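Local coordinates for protein putative histidinol-phosphate aminotransferase (Erwinia carotovora atroseptica, PDB 3LY1) that binds pyridoxal 5'-phosphate and is probably an aminotransferase of the histidinol-phosphate type, moving amino groups between substrates with that cofactor, at residues G80-I85 / E106-I111; Q94-E99 / T117-L122; L100-G105 / I144-N149. All blocks are in the same frame, centred on the assembly; numbering follows the deposited sequence. Where two conformers were deposited one is given.

Contact 1. Residues G80-I85 / E106-I111. With EDO (1,2-ethanediol), chain G; EDO (1,2-ethanediol), chain J.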
loop_
_atom_site.group_PDB
_atom_site.type_symbol
_atom_site.label_atom_id
_atom_site.label_comp_id
_atom_site.label_asym_id
_atom_site.label_seq_id
_atom_site.Cartn_x
_atom_site.Cartn_y
_atom_site.Cartn_z
ATOM N N GLY A 80 -5.736 5.597 -3.428
ATOM C CA GLY A 80 -6.547 6.824 -3.304
ATOM C C GLY A 80 -7.934 6.731 -3.880
ATOM O O GLY A 80 -8.904 7.153 -3.238
ATOM N N ILE A 81 -8.053 6.102 -5.051
ATOM C CA ILE A 81 -9.349 5.921 -5.678
ATOM C C ILE A 81 -10.200 5.015 -4.805
ATOM O O ILE A 81 -11.357 5.335 -4.523
ATOM C CB ILE A 81 -9.247 5.310 -7.097
ATOM C CG1 ILE A 81 -8.416 6.213 -8.010
ATOM C CG2 ILE A 81 -10.677 5.046 -7.642
ATOM C CD1 ILE A 81 -7.843 5.527 -9.313
ATOM N N ARG A 82 -9.619 3.898 -4.368
ATOM C CA ARG A 82 -10.295 2.985 -3.438
ATOM C C ARG A 82 -10.775 3.684 -2.176
ATOM O O ARG A 82 -11.944 3.608 -1.829
ATOM C CB ARG A 82 -9.432 1.760 -3.085
ATOM C CG ARG A 82 -10.253 0.722 -2.283
ATOM C CD ARG A 82 -9.402 -0.425 -1.704
ATOM N NE ARG A 82 -8.282 0.120 -0.965
ATOM C CZ ARG A 82 -8.364 0.687 0.227
ATOM N NH1 ARG A 82 -9.533 0.803 0.890
ATOM N NH2 ARG A 82 -7.281 1.186 0.751
ATOM N N ALA A 83 -9.893 4.407 -1.513
ATOM C CA ALA A 83 -10.221 5.065 -0.264
ATOM C C ALA A 83 -11.295 6.145 -0.433
ATOM O O ALA A 83 -12.203 6.246 0.410
ATOM C CB ALA A 83 -8.978 5.662 0.374
ATOM N N ALA A 84 -11.199 6.907 -1.528
ATOM C CA ALA A 84 -12.172 7.930 -1.847
ATOM C C ALA A 84 -13.531 7.303 -2.020
ATOM O O ALA A 84 -14.502 7.790 -1.445
ATOM C CB ALA A 84 -11.765 8.735 -3.085
ATOM N N ILE A 85 -13.616 6.212 -2.776
ATOM C CA ILE A 85 -14.910 5.536 -3.005
ATOM C C ILE A 85 -15.444 4.917 -1.706
ATOM O O ILE A 85 -16.627 5.069 -1.361
ATOM C CB ILE A 85 -14.806 4.441 -4.114
ATOM C CG1 ILE A 85 -14.387 5.043 -5.474
ATOM C CG2 ILE A 85 -16.130 3.607 -4.223
ATOM C CD1 ILE A 85 -15.400 5.931 -6.100
ATOM N N GLU A 106 -15.464 2.535 -11.196
ATOM C CA GLU A 106 -16.560 1.582 -11.350
ATOM C C GLU A 106 -16.342 0.289 -10.506
ATOM O O GLU A 106 -17.285 -0.237 -9.868
ATOM C CB GLU A 106 -16.756 1.263 -12.839
ATOM C CG GLU A 106 -17.528 0.035 -13.118
ATOM C CD GLU A 106 -17.853 -0.145 -14.598
ATOM O OE1 GLU A 106 -17.093 0.317 -15.466
ATOM O OE2 GLU A 106 -18.864 -0.788 -14.885
ATOM N N HIS A 107 -15.123 -0.221 -10.563
ATOM C CA HIS A 107 -14.710 -1.437 -9.865
ATOM C C HIS A 107 -14.996 -1.348 -8.369
ATOM O O HIS A 107 -15.647 -2.254 -7.801
ATOM C CB HIS A 107 -13.215 -1.700 -10.125
ATOM C CG HIS A 107 -12.632 -2.815 -9.313
ATOM N ND1 HIS A 107 -12.710 -4.137 -9.688
ATOM C CD2 HIS A 107 -11.899 -2.795 -8.165
ATOM C CE1 HIS A 107 -12.110 -4.887 -8.777
ATOM N NE2 HIS A 107 -11.607 -4.099 -7.845
ATOM N N PHE A 108 -14.503 -0.286 -7.719
ATOM C CA PHE A 108 -14.711 -0.106 -6.289
ATOM C C PHE A 108 -16.152 0.297 -5.999
ATOM O O PHE A 108 -16.715 -0.048 -4.934
ATOM C CB PHE A 108 -13.687 0.888 -5.694
ATOM C CG PHE A 108 -12.255 0.413 -5.795
ATOM C CD1 PHE A 108 -11.836 -0.740 -5.139
ATOM C CD2 PHE A 108 -11.340 1.094 -6.554
ATOM C CE1 PHE A 108 -10.537 -1.202 -5.284
ATOM C CE2 PHE A 108 -10.040 0.639 -6.659
ATOM C CZ PHE A 108 -9.661 -0.508 -6.026
ATOM N N ALA A 109 -16.798 0.974 -6.953
ATOM C CA ALA A 109 -18.212 1.322 -6.764
ATOM C C ALA A 109 -19.115 0.092 -6.728
ATOM O O ALA A 109 -20.051 -0.017 -5.890
ATOM C CB ALA A 109 -18.687 2.364 -7.846
ATOM N N LYS A 110 -18.830 -0.847 -7.609
ATOM C CA LYS A 110 -19.520 -2.131 -7.631
ATOM C C LYS A 110 -19.306 -2.971 -6.354
ATOM O O LYS A 110 -20.243 -3.553 -5.851
ATOM C CB LYS A 110 -19.107 -2.923 -8.846
ATOM C CG LYS A 110 -19.695 -2.371 -10.136
ATOM C CD LYS A 110 -19.773 -3.463 -11.234
ATOM C CE LYS A 110 -18.532 -3.529 -12.059
ATOM N NZ LYS A 110 -18.453 -4.806 -12.917
ATOM N N ILE A 111 -18.082 -3.022 -5.851
ATOM C CA ILE A 111 -17.777 -3.662 -4.560
ATOM C C ILE A 111 -18.629 -3.057 -3.446
ATOM O O ILE A 111 -19.205 -3.784 -2.634
ATOM C CB ILE A 111 -16.238 -3.604 -4.278
ATOM C CG1 ILE A 111 -15.502 -4.579 -5.214
ATOM C CG2 ILE A 111 -15.922 -3.888 -2.817
ATOM C CD1 ILE A 111 -14.058 -4.214 -5.492
HETATM C C1 EDO G . -15.152 2.865 -16.986
HETATM O O1 EDO G . -15.584 2.256 -15.759
HETATM C C2 EDO G . -14.597 1.881 -18.038
HETATM O O2 EDO G . -14.690 2.461 -19.381
HETATM C C1 EDO J . -13.756 -5.546 -12.478
HETATM O O1 EDO J . -13.347 -6.917 -12.589
HETATM C C2 EDO J . -14.730 -5.359 -11.311
HETATM O O2 EDO J . -16.087 -5.689 -11.648
#
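The ring of F108 lies flat against the stem of R82. CB of R82 sits over the middle of the ring, 3.7 Å from the F108 ring centroid and only 9° off its normal, a CH-pi contact, and CG follows along the same face to 3.6 Å from F108 CE1. The I81 branch CG2 reaches F108 CD2 obliquely at 4.2 Å; I81 is also a wall of the PLP pocket, so this packing extends to the cofactor site. I85 CG2 packs on F108 CB at 3.9 Å and reaches A109 N.

R82 CG is anti to its backbone N (chi1 -171°), which runs the stem across the ring before the chain bends at chi3 and carries the guanidinium away, its plane nearly perpendicular to the ring. There E79 and E86 form salt bridges with it, so the stem is held from its far end. H107 CD2 covers the opposite face of F108, near the rim.

The two helices, 76-88 and 104-111, run in roughly the same direction, their short segments crossing at -37° with axes 9.4 Å apart. I85 also rests on I144 of strand 143-148 and I177 of strand 174-179, while V239 of the second subunit packs against F108.

Contact 2. Residues Q94-E99 / T117-L122. With EDO (1,2-ethanediol), chain G.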
loop_
_atom_site.group_PDB
_atom_site.type_symbol
_atom_site.label_atom_id
_atom_site.label_comp_id
_atom_site.label_asym_id
_atom_site.label_seq_id
_atom_site.Cartn_x
_atom_site.Cartn_y
_atom_site.Cartn_z
ATOM N N GLN A 94 -24.823 6.648 -5.984
ATOM C CA GLN A 94 -24.513 6.292 -7.369
ATOM C C GLN A 94 -23.132 6.848 -7.693
ATOM O O GLN A 94 -22.739 7.871 -7.145
ATOM C CB GLN A 94 -25.535 6.860 -8.361
ATOM C CG GLN A 94 -25.469 8.370 -8.551
ATOM C CD GLN A 94 -26.281 8.920 -9.745
ATOM O OE1 GLN A 94 -26.502 10.125 -9.810
ATOM N NE2 GLN A 94 -26.733 8.064 -10.642
ATOM N N LEU A 95 -22.414 6.167 -8.568
ATOM C CA LEU A 95 -21.195 6.716 -9.156
ATOM C C LEU A 95 -21.587 7.203 -10.554
ATOM O O LEU A 95 -22.182 6.444 -11.313
ATOM C CB LEU A 95 -20.115 5.632 -9.280
ATOM C CG LEU A 95 -18.880 5.995 -10.094
ATOM C CD1 LEU A 95 -18.038 6.912 -9.265
ATOM C CD2 LEU A 95 -18.077 4.740 -10.522
ATOM N N VAL A 96 -21.248 8.444 -10.872
ATOM C CA VAL A 96 -21.507 9.047 -12.192
ATOM C C VAL A 96 -20.171 9.176 -12.911
ATOM O O VAL A 96 -19.233 9.811 -12.399
ATOM C CB VAL A 96 -22.212 10.417 -12.090
ATOM C CG1 VAL A 96 -22.385 11.037 -13.486
ATOM C CG2 VAL A 96 -23.596 10.264 -11.418
ATOM N N ILE A 97 -20.080 8.520 -14.072
ATOM C CA ILE A 97 -18.839 8.486 -14.874
ATOM C C ILE A 97 -19.189 8.572 -16.368
ATOM O O ILE A 97 -20.319 8.143 -16.797
ATOM C CB ILE A 97 -18.007 7.180 -14.661
ATOM C CG1 ILE A 97 -18.903 5.930 -14.496
ATOM C CG2 ILE A 97 -17.025 7.317 -13.426
ATOM C CD1 ILE A 97 -18.143 4.560 -14.703
ATOM N N PRO A 98 -18.248 9.060 -17.163
ATOM C CA PRO A 98 -18.247 8.870 -18.618
ATOM C C PRO A 98 -18.141 7.387 -18.918
ATOM O O PRO A 98 -17.533 6.657 -18.137
ATOM C CB PRO A 98 -16.976 9.607 -19.086
ATOM C CG PRO A 98 -16.582 10.479 -17.945
ATOM C CD PRO A 98 -17.005 9.733 -16.721
ATOM N N GLU A 99 -18.719 6.950 -20.026
ATOM C CA GLU A 99 -18.792 5.534 -20.334
ATOM C C GLU A 99 -17.387 4.972 -20.579
ATOM O O GLU A 99 -17.143 3.787 -20.300
ATOM C CB GLU A 99 -19.702 5.280 -21.542
ATOM C CG GLU A 99 -19.847 3.817 -21.894
ATOM C CD GLU A 99 -20.977 3.543 -22.858
ATOM O OE1 GLU A 99 -21.590 4.511 -23.377
ATOM O OE2 GLU A 99 -21.235 2.346 -23.097
ATOM N N THR A 117 -23.716 4.827 -12.952
ATOM C CA THR A 117 -24.440 5.549 -13.987
ATOM C C THR A 117 -23.426 6.061 -15.004
ATOM O O THR A 117 -22.678 7.010 -14.729
ATOM C CB THR A 117 -25.271 6.705 -13.360
ATOM O OG1 THR A 117 -26.234 6.160 -12.446
ATOM C CG2 THR A 117 -26.013 7.519 -14.446
ATOM N N LYS A 118 -23.376 5.407 -16.165
ATOM C CA LYS A 118 -22.438 5.753 -17.215
ATOM C C LYS A 118 -23.135 6.632 -18.246
ATOM O O LYS A 118 -24.267 6.337 -18.655
ATOM C CB LYS A 118 -21.895 4.493 -17.907
ATOM C CG LYS A 118 -20.945 3.682 -17.069
ATOM C CD LYS A 118 -20.504 2.410 -17.823
ATOM C CE LYS A 118 -19.811 1.474 -16.865
ATOM N NZ LYS A 118 -19.158 0.354 -17.574
ATOM N N VAL A 119 -22.471 7.717 -18.627
ATOM C CA VAL A 119 -22.972 8.674 -19.585
ATOM C C VAL A 119 -22.194 8.533 -20.892
ATOM O O VAL A 119 -20.955 8.635 -20.927
ATOM C CB VAL A 119 -22.849 10.124 -19.043
ATOM C CG1 VAL A 119 -23.313 11.138 -20.098
ATOM C CG2 VAL A 119 -23.623 10.247 -17.724
ATOM N N LYS A 120 -22.940 8.285 -21.962
ATOM C CA LYS A 120 -22.359 8.060 -23.285
ATOM C C LYS A 120 -21.420 9.209 -23.652
ATOM O O LYS A 120 -21.678 10.352 -23.309
ATOM C CB LYS A 120 -23.480 7.883 -24.311
ATOM C CG LYS A 120 -23.031 7.447 -25.704
ATOM C CD LYS A 120 -24.217 7.390 -26.690
ATOM C CE LYS A 120 -23.770 6.871 -28.073
ATOM N NZ LYS A 120 -24.783 5.903 -28.627
HETATM N N MSE A 121 -20.303 8.900 -24.295
HETATM C CA MSE A 121 -19.404 9.940 -24.775
HETATM C C MSE A 121 -20.066 10.742 -25.917
HETATM O O MSE A 121 -20.972 10.236 -26.603
HETATM C CB MSE A 121 -18.100 9.348 -25.319
HETATM C CG MSE A 121 -17.357 8.414 -24.350
HETATM SE SE MSE A 121 -17.110 9.053 -22.543
HETATM C CE MSE A 121 -15.402 9.916 -22.777
ATOM N N LEU A 122 -19.641 11.989 -26.088
ATOM C CA LEU A 122 -20.076 12.792 -27.232
ATOM C C LEU A 122 -19.474 12.196 -28.487
ATOM O O LEU A 122 -18.557 11.371 -28.401
ATOM C CB LEU A 122 -19.696 14.282 -27.080
ATOM C CG LEU A 122 -20.455 14.977 -25.935
ATOM C CD1 LEU A 122 -20.049 16.421 -25.835
ATOM C CD2 LEU A 122 -21.988 14.852 -26.058
HETATM C C1 EDO G . -15.152 2.865 -16.986
HETATM O O1 EDO G . -15.584 2.256 -15.759
HETATM C C2 EDO G . -14.597 1.881 -18.038
HETATM O O2 EDO G . -14.690 2.461 -19.381
HETATM O O HOH W 1 -17.988 1.429 -19.835
#
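K118 leaves its strand with CG anti to the carbonyl carbon (chi1 -71°) and stays extended to the tip. Its CB lies 4.1 Å from E99 CA. CG comes next, 3.8 Å from I97 CD1, so the two side chains run side by side in the same direction, and CE still skims that methyl. NZ then pairs with E106 in a salt bridge and donates to a water at 2.8 Å, which in turn donates to E99 O. An ethanediol hydroxyl, probably from the crystallisation liquor, donates to that same carbonyl.

Beneath this, strands 94-98 and 115-119 pair in parallel, joined through helix 104-111 as a beta-alpha-beta unit, with 115-119 the outermost strand on this side of the chain's mixed sheet. The backbone ladder begins with T117 N to L95 O at 2.8 Å, almost straight along the C=O axis. I97 then spans the pair: its N donates to T117 O, and its O accepts from V119 N, both in the carbonyl plane. The last rung, E99 N to V119 O, is bent to 137° at the hydrogen, with the donor above the carbonyl plane, where the strand gives way to loop.

On the other face from I97 and K118, V96 and V119 lean on L132 of helix 129-137. Past the last rung, selenomethionine M121 folds back at chi2 and chi3 to set SE 3.5 Å from P98 CB.

Contact 3. Residues L100-G105 / I144-N149. With PLP (pyridoxal-5'-phosphate), chain E; EDO (1,2-ethanediol), chain G; EDO (1,2-ethanediol), chain L.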
loop_
_atom_site.group_PDB
_atom_site.type_symbol
_atom_site.label_atom_id
_atom_site.label_comp_id
_atom_site.label_asym_id
_atom_site.label_seq_id
_atom_site.Cartn_x
_atom_site.Cartn_y
_atom_site.Cartn_z
ATOM N N LEU A 100 -16.493 5.812 -21.098
ATOM C CA LEU A 100 -15.117 5.410 -21.477
ATOM C C LEU A 100 -14.092 6.203 -20.647
ATOM O O LEU A 100 -13.746 7.354 -20.948
ATOM C CB LEU A 100 -14.839 5.632 -22.970
ATOM C CG LEU A 100 -13.462 5.153 -23.531
ATOM C CD1 LEU A 100 -13.419 3.611 -23.567
ATOM C CD2 LEU A 100 -13.152 5.730 -24.932
ATOM N N THR A 101 -13.613 5.564 -19.588
ATOM C CA THR A 101 -12.700 6.167 -18.662
ATOM C C THR A 101 -11.913 5.095 -17.871
ATOM O O THR A 101 -12.003 3.902 -18.170
ATOM C CB THR A 101 -13.476 7.156 -17.704
ATOM O OG1 THR A 101 -12.521 7.996 -17.067
ATOM C CG2 THR A 101 -14.339 6.437 -16.610
ATOM N N TYR A 102 -11.130 5.510 -16.882
ATOM C CA TYR A 102 -10.337 4.582 -16.068
ATOM C C TYR A 102 -11.265 3.767 -15.152
ATOM O O TYR A 102 -12.059 4.350 -14.395
ATOM C CB TYR A 102 -9.291 5.351 -15.265
ATOM C CG TYR A 102 -8.279 4.462 -14.586
ATOM C CD1 TYR A 102 -7.427 3.629 -15.337
ATOM C CD2 TYR A 102 -8.168 4.439 -13.205
ATOM C CE1 TYR A 102 -6.511 2.808 -14.720
ATOM C CE2 TYR A 102 -7.266 3.614 -12.578
ATOM C CZ TYR A 102 -6.423 2.812 -13.333
ATOM O OH TYR A 102 -5.489 2.020 -12.699
ATOM N N GLY A 103 -11.168 2.431 -15.253
ATOM C CA GLY A 103 -12.172 1.520 -14.678
ATOM C C GLY A 103 -12.169 1.321 -13.172
ATOM O O GLY A 103 -13.086 0.693 -12.631
ATOM N N ASP A 104 -11.161 1.806 -12.483
ATOM C CA ASP A 104 -11.078 1.582 -11.023
ATOM C C ASP A 104 -12.212 2.191 -10.253
ATOM O O ASP A 104 -12.591 1.656 -9.248
ATOM C CB ASP A 104 -9.772 2.102 -10.434
ATOM C CG ASP A 104 -8.597 1.159 -10.673
ATOM O OD1 ASP A 104 -8.709 0.225 -11.497
ATOM O OD2 ASP A 104 -7.550 1.359 -10.016
ATOM N N GLY A 105 -12.739 3.333 -10.685
ATOM C CA GLY A 105 -13.864 3.923 -9.993
ATOM C C GLY A 105 -15.077 2.986 -10.007
ATOM O O GLY A 105 -15.636 2.678 -8.959
ATOM N N ILE A 144 -21.254 10.214 -6.374
ATOM C CA ILE A 144 -19.809 10.464 -6.514
ATOM C C ILE A 144 -19.556 10.611 -7.990
ATOM O O ILE A 144 -20.009 9.776 -8.768
ATOM C CB ILE A 144 -18.955 9.282 -5.983
ATOM C CG1 ILE A 144 -19.297 8.995 -4.513
ATOM C CG2 ILE A 144 -17.428 9.543 -6.183
ATOM C CD1 ILE A 144 -18.606 7.759 -3.928
ATOM N N VAL A 145 -18.830 11.657 -8.390
ATOM C CA VAL A 145 -18.542 11.922 -9.796
ATOM C C VAL A 145 -17.042 11.699 -9.931
ATOM O O VAL A 145 -16.291 12.279 -9.167
ATOM C CB VAL A 145 -18.885 13.372 -10.220
ATOM C CG1 VAL A 145 -18.534 13.578 -11.732
ATOM C CG2 VAL A 145 -20.351 13.718 -9.919
ATOM N N TYR A 146 -16.612 10.845 -10.862
ATOM C CA TYR A 146 -15.180 10.544 -11.054
ATOM C C TYR A 146 -14.754 11.036 -12.438
ATOM O O TYR A 146 -15.221 10.499 -13.448
ATOM C CB TYR A 146 -14.929 9.043 -10.853
ATOM C CG TYR A 146 -13.524 8.548 -11.129
ATOM C CD1 TYR A 146 -12.433 9.058 -10.427
ATOM C CD2 TYR A 146 -13.286 7.566 -12.082
ATOM C CE1 TYR A 146 -11.159 8.627 -10.663
ATOM C CE2 TYR A 146 -11.990 7.087 -12.311
ATOM C CZ TYR A 146 -10.929 7.648 -11.611
ATOM O OH TYR A 146 -9.633 7.248 -11.832
ATOM N N LEU A 147 -13.882 12.048 -12.437
ATOM C CA LEU A 147 -13.462 12.792 -13.612
ATOM C C LEU A 147 -11.952 12.652 -13.753
ATOM O O LEU A 147 -11.198 13.147 -12.939
ATOM C CB LEU A 147 -13.820 14.268 -13.480
ATOM C CG LEU A 147 -15.291 14.667 -13.297
ATOM C CD1 LEU A 147 -15.385 16.201 -13.112
ATOM C CD2 LEU A 147 -16.179 14.179 -14.462
ATOM N N VAL A 148 -11.545 11.913 -14.761
ATOM C CA VAL A 148 -10.133 11.737 -15.090
ATOM C C VAL A 148 -9.760 12.752 -16.143
ATOM O O VAL A 148 -10.427 12.845 -17.208
ATOM C CB VAL A 148 -9.859 10.271 -15.547
ATOM C CG1 VAL A 148 -8.328 10.080 -15.763
ATOM C CG2 VAL A 148 -10.437 9.278 -14.504
ATOM N N ASN A 149 -8.681 13.500 -15.878
ATOM C CA ASN A 149 -8.358 14.685 -16.645
ATOM C C ASN A 149 -6.872 14.916 -16.601
ATOM O O ASN A 149 -6.386 15.403 -15.598
ATOM C CB ASN A 149 -9.040 15.941 -16.060
ATOM C CG ASN A 149 -9.150 17.079 -17.066
ATOM O OD1 ASN A 149 -9.223 16.835 -18.297
ATOM N ND2 ASN A 149 -9.116 18.344 -16.564
HETATM N N1 PLP E . -5.428 7.072 -12.402
HETATM C C2 PLP E . -5.277 6.899 -13.763
HETATM C C2A PLP E . -6.090 7.761 -14.696
HETATM C C3 PLP E . -4.403 5.909 -14.216
HETATM O O3 PLP E . -4.268 5.725 -15.554
HETATM C C4 PLP E . -3.696 5.114 -13.287
HETATM C C4A PLP E . -2.653 4.133 -13.756
HETATM O O4A PLP E . -3.007 3.367 -14.637
HETATM C C5 PLP E . -3.873 5.300 -11.911
HETATM C C6 PLP E . -4.768 6.288 -11.499
HETATM C C5A PLP E . -3.154 4.465 -10.874
HETATM O O4P PLP E . -1.719 4.588 -10.896
HETATM P P PLP E . -0.857 4.438 -9.561
HETATM O O1P PLP E . -1.486 3.495 -8.584
HETATM O O2P PLP E . -0.789 5.858 -9.066
HETATM O O3P PLP E . 0.472 3.948 -10.113
HETATM C C1 EDO G . -15.152 2.865 -16.986
HETATM O O1 EDO G . -15.584 2.256 -15.759
HETATM C C2 EDO G . -14.597 1.881 -18.038
HETATM O O2 EDO G . -14.690 2.461 -19.381
HETATM C C1 EDO L . -15.423 -3.125 -14.558
HETATM O O1 EDO L . -15.765 -3.110 -13.167
HETATM C C2 EDO L . -13.973 -2.671 -14.656
HETATM O O2 EDO L . -13.929 -1.288 -14.313
HETATM O O HOH W 2 -13.666 10.270 -15.847
#
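The face of the Y102 ring is turned to the pyridine of PLP, with C3 of the cofactor over the ring centre, 3.7 Å above the plane of Y102. Its CG is anti to the backbone N (chi1 -170°), which swings the ring out beneath the cofactor and puts the phenol oxygen near the aldehyde end, Y102 OH to PLP O4A being 3.4 Å. An aromatic ring lying over the pyridine is a familiar feature of aminotransferases of this fold type.

The apolar contacts centre on V148, which divides its two methyls: CG1 meets the cofactor methyl C2A at 3.4 Å, while CG2 turns, more loosely, to Y102 CB.

Other approaches bring carbon up to oxygen in van der Waals contact. V148 CG2 also lies 3.5 Å from T101 OG1. Y146 brings its CE2 edge to the backbone, with Y102 O lying in the ring plane 3.4 Å from Y146 CE2, and Y146 OH in turn lies at the edge of the Y102 ring, 3.5 Å from Y102 CD2. G105, with no side chain, lets the Y146 ring come close to the helix backbone.

The polar contacts are indirect. Y146 OH is hydrogen-bonded to D179, which is also hydrogen-bonded to PLP through OD2; the tyrosine is thus a second-shell group, probably helping to position that acid. A water joins the two segments, donating to T101 OG1 and to Y146 O and accepting from V148 N. The same T101 hydroxyl is also hydrogen-bonded to N151.

The segment 100-105 carries the chain from strand 94-98 into helix 104-111, across the C-terminal end of strand 143-148, which lies between 94-98 and 174-179 in the sheet.

Overall arrangement
The three contacts follow one run of chain, their segments alternating in sequence, from helix 76-88 to strand 143-148. Contact 3 forms part of the PLP pocket; its centre is about 10 Å from that of contact 1 and about 9 Å from that of contact 2. I81 of contact 1 is itself part of the pocket, its CD1 lying 3.5 Å from Y146 OH and 3.8 Å from Y102 CE2. Contact 2 is further off, with the side chain of I97 about 11 Å from PLP. It is tied to contact 1 by E106 OE2 to K118 NZ (2.9 Å), and to contact 3 by probable hydrogen bonds V96 N to I144 O (2.8 Å) and I144 N to Q94 O (2.9 Å). One ethanediol touches all three.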